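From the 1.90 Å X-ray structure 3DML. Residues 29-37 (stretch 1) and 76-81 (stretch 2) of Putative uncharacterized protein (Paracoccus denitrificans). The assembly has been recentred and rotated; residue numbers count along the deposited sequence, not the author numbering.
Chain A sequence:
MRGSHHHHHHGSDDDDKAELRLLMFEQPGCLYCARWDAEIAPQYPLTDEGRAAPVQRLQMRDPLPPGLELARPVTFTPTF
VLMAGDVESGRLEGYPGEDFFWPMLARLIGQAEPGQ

Stretch 1 (29-37) GCLYCARWD
Stretch 2 (76-81) FTPTFV

Stretch 1 is a short loop, Gly29 and Cys30, leading into a helix from Leu31 that continues past Asp37. Stretch 2 is extended; Phe76 to Pro78 lead into a strand that begins at Thr79. The helix and stretch 2 run in roughly the same direction. The peptide bond before Pro78 is cis. The register is set by Cys33 and Pro78, whose CA atoms lie 5.3 Å apart. About 290 Å² is buried in total.

Gly29 (phi/psi 74/12) has a positive phi, which favours glycine. Cys30 (-81/104, chi1 t) is the N-cap. Its SG accepts from Cys33 N at 3.5 Å, with an N-H...S angle of 163°, satisfying a free amide of the first helical turn. The same SG lies 3.3 Å from Thr77 OG1 and 4.1 Å from Pro78 CD. Thr77 (-123/140) has chi1 p.

From Leu31 on, phi/psi stay near -60/-40. Backbone bonds hold the turns: Ala34 N to Cys30 O is 3.1 Å, and Arg35 N to Leu31 O is 2.9 Å. Leu31 points away from stretch 2. Tyr32 (chi1 m) points its CB toward it, but the ring end leads away; Tyr32 CB rests 3.7 Å from Pro78 CD. Cys33 (chi1 m) points sideways, and its SG packs 3.6 Å from Pro78 CB. Pro78 (-77/143, C-gamma endo) thus offers an apolar ring to the helix start.

Ala34 and Arg35 make no contact with stretch 2. One turn after Cys33, Trp36 (chi1 t, chi2 87°) meets Phe80 (-115/116, chi1 m, chi2 -90°). Trp36 CD1 is 3.4 Å from Phe80 CZ, which sits over one face of the indole. The ring planes meet obliquely at 47°. Asp37 (chi1 m) stays out of reach of stretch 2. The CA-to-CB bond of Thr79 points away from stretch 1.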

# COMPACT_ATOMS: atom_id res chain seq x y z
N GLY A 29 1.02 -11.12 -13.26
CA GLY A 29 2.03 -12.13 -12.99
C GLY A 29 2.91 -11.87 -11.78
O GLY A 29 3.92 -12.53 -11.61
N CYS A 30 2.53 -10.90 -10.95
CA CYS A 30 3.32 -10.61 -9.76
C CYS A 30 2.99 -11.58 -8.62
O CYS A 30 1.95 -11.49 -7.96
CB CYS A 30 3.11 -9.16 -9.30
SG CYS A 30 4.22 -8.68 -7.95
N LEU A 31 3.90 -12.53 -8.40
CA LEU A 31 3.69 -13.54 -7.38
C LEU A 31 3.55 -12.95 -5.97
O LEU A 31 2.70 -13.40 -5.19
CB LEU A 31 4.82 -14.55 -7.43
CG LEU A 31 4.72 -15.78 -6.54
CD1 LEU A 31 5.17 -16.98 -7.37
CD2 LEU A 31 5.59 -15.63 -5.32
N TYR A 32 4.37 -11.97 -5.63
CA TYR A 32 4.31 -11.34 -4.31
C TYR A 32 3.04 -10.51 -4.06
O TYR A 32 2.56 -10.50 -2.94
CB TYR A 32 5.59 -10.56 -4.00
CG TYR A 32 6.71 -11.50 -3.56
CD1 TYR A 32 7.58 -12.05 -4.48
CD2 TYR A 32 6.82 -11.88 -2.23
CE1 TYR A 32 8.59 -12.93 -4.08
CE2 TYR A 32 7.82 -12.76 -1.81
CZ TYR A 32 8.71 -13.27 -2.76
OH TYR A 32 9.68 -14.15 -2.33
N CYS A 33 2.51 -9.85 -5.09
CA CYS A 33 1.13 -9.30 -5.03
C CYS A 33 0.11 -10.37 -4.70
O CYS A 33 -0.74 -10.18 -3.83
CB CYS A 33 0.73 -8.63 -6.34
SG CYS A 33 1.67 -7.13 -6.64
N ALA A 34 0.18 -11.50 -5.39
CA ALA A 34 -0.78 -12.59 -5.16
C ALA A 34 -0.65 -13.14 -3.73
O ALA A 34 -1.66 -13.51 -3.10
CB ALA A 34 -0.58 -13.68 -6.18
N ARG A 35 0.59 -13.22 -3.22
CA ARG A 35 0.78 -13.64 -1.83
C ARG A 35 0.14 -12.69 -0.83
O ARG A 35 -0.50 -13.12 0.11
CB ARG A 35 2.24 -13.79 -1.47
CG ARG A 35 2.88 -15.02 -2.06
CD ARG A 35 4.25 -15.20 -1.38
NE ARG A 35 5.06 -16.20 -2.05
CZ ARG A 35 6.32 -16.48 -1.72
NH1 ARG A 35 6.90 -15.82 -0.73
NH2 ARG A 35 6.98 -17.40 -2.39
N TRP A 36 0.29 -11.39 -1.06
CA TRP A 36 -0.30 -10.40 -0.15
C TRP A 36 -1.83 -10.50 -0.22
O TRP A 36 -2.51 -10.42 0.81
CB TRP A 36 0.12 -8.99 -0.54
CG TRP A 36 -0.29 -7.94 0.47
CD1 TRP A 36 0.41 -7.56 1.57
CD2 TRP A 36 -1.49 -7.18 0.47
NE1 TRP A 36 -0.27 -6.57 2.25
CE2 TRP A 36 -1.44 -6.31 1.59
CE3 TRP A 36 -2.60 -7.12 -0.38
CZ2 TRP A 36 -2.46 -5.40 1.89
CZ3 TRP A 36 -3.64 -6.19 -0.07
CH2 TRP A 36 -3.55 -5.37 1.06
N ASP A 37 -2.35 -10.62 -1.45
CA ASP A 37 -3.81 -10.79 -1.68
C ASP A 37 -4.38 -12.00 -0.95
O ASP A 37 -5.49 -11.95 -0.45
CB ASP A 37 -4.15 -10.89 -3.18
CG ASP A 37 -3.95 -9.58 -3.94
OD1 ASP A 37 -3.93 -8.48 -3.34
OD2 ASP A 37 -3.80 -9.65 -5.17
N PHE A 76 8.42 -0.90 -8.49
CA PHE A 76 8.50 -2.24 -7.94
C PHE A 76 7.10 -2.63 -7.57
O PHE A 76 6.34 -1.78 -7.12
CB PHE A 76 9.40 -2.29 -6.69
CG PHE A 76 9.64 -3.69 -6.18
CD1 PHE A 76 10.73 -4.43 -6.64
CD2 PHE A 76 8.78 -4.26 -5.24
CE1 PHE A 76 10.95 -5.75 -6.16
CE2 PHE A 76 8.99 -5.56 -4.75
CZ PHE A 76 10.06 -6.30 -5.23
N THR A 77 6.71 -3.88 -7.81
CA THR A 77 5.44 -4.38 -7.29
C THR A 77 5.68 -5.63 -6.42
O THR A 77 6.50 -6.48 -6.77
CB THR A 77 4.45 -4.75 -8.41
OG1 THR A 77 5.02 -5.77 -9.23
CG2 THR A 77 4.12 -3.53 -9.28
N PRO A 78 4.95 -5.76 -5.28
CA PRO A 78 3.97 -4.80 -4.77
C PRO A 78 4.65 -3.60 -4.12
O PRO A 78 5.68 -3.74 -3.46
CB PRO A 78 3.19 -5.60 -3.72
CG PRO A 78 4.19 -6.63 -3.23
CD PRO A 78 5.13 -6.91 -4.37
N THR A 79 4.07 -2.42 -4.30
CA THR A 79 4.48 -1.25 -3.51
C THR A 79 3.23 -0.74 -2.81
O THR A 79 2.17 -0.66 -3.42
CB THR A 79 5.06 -0.13 -4.41
OG1 THR A 79 6.33 -0.56 -4.93
CG2 THR A 79 5.27 1.18 -3.63
N PHE A 80 3.37 -0.38 -1.55
CA PHE A 80 2.24 0.13 -0.78
C PHE A 80 2.53 1.57 -0.43
O PHE A 80 3.50 1.83 0.28
CB PHE A 80 2.04 -0.68 0.50
CG PHE A 80 1.87 -2.16 0.25
CD1 PHE A 80 0.58 -2.68 0.05
CD2 PHE A 80 2.97 -3.01 0.21
CE1 PHE A 80 0.40 -4.05 -0.17
CE2 PHE A 80 2.82 -4.39 -0.02
CZ PHE A 80 1.51 -4.91 -0.21
N VAL A 81 1.74 2.50 -0.94
CA VAL A 81 2.00 3.91 -0.68
C VAL A 81 0.95 4.44 0.30
O VAL A 81 -0.25 4.39 0.02
CB VAL A 81 1.99 4.77 -1.96
CG1 VAL A 81 2.29 6.23 -1.60
CG2 VAL A 81 3.03 4.26 -2.96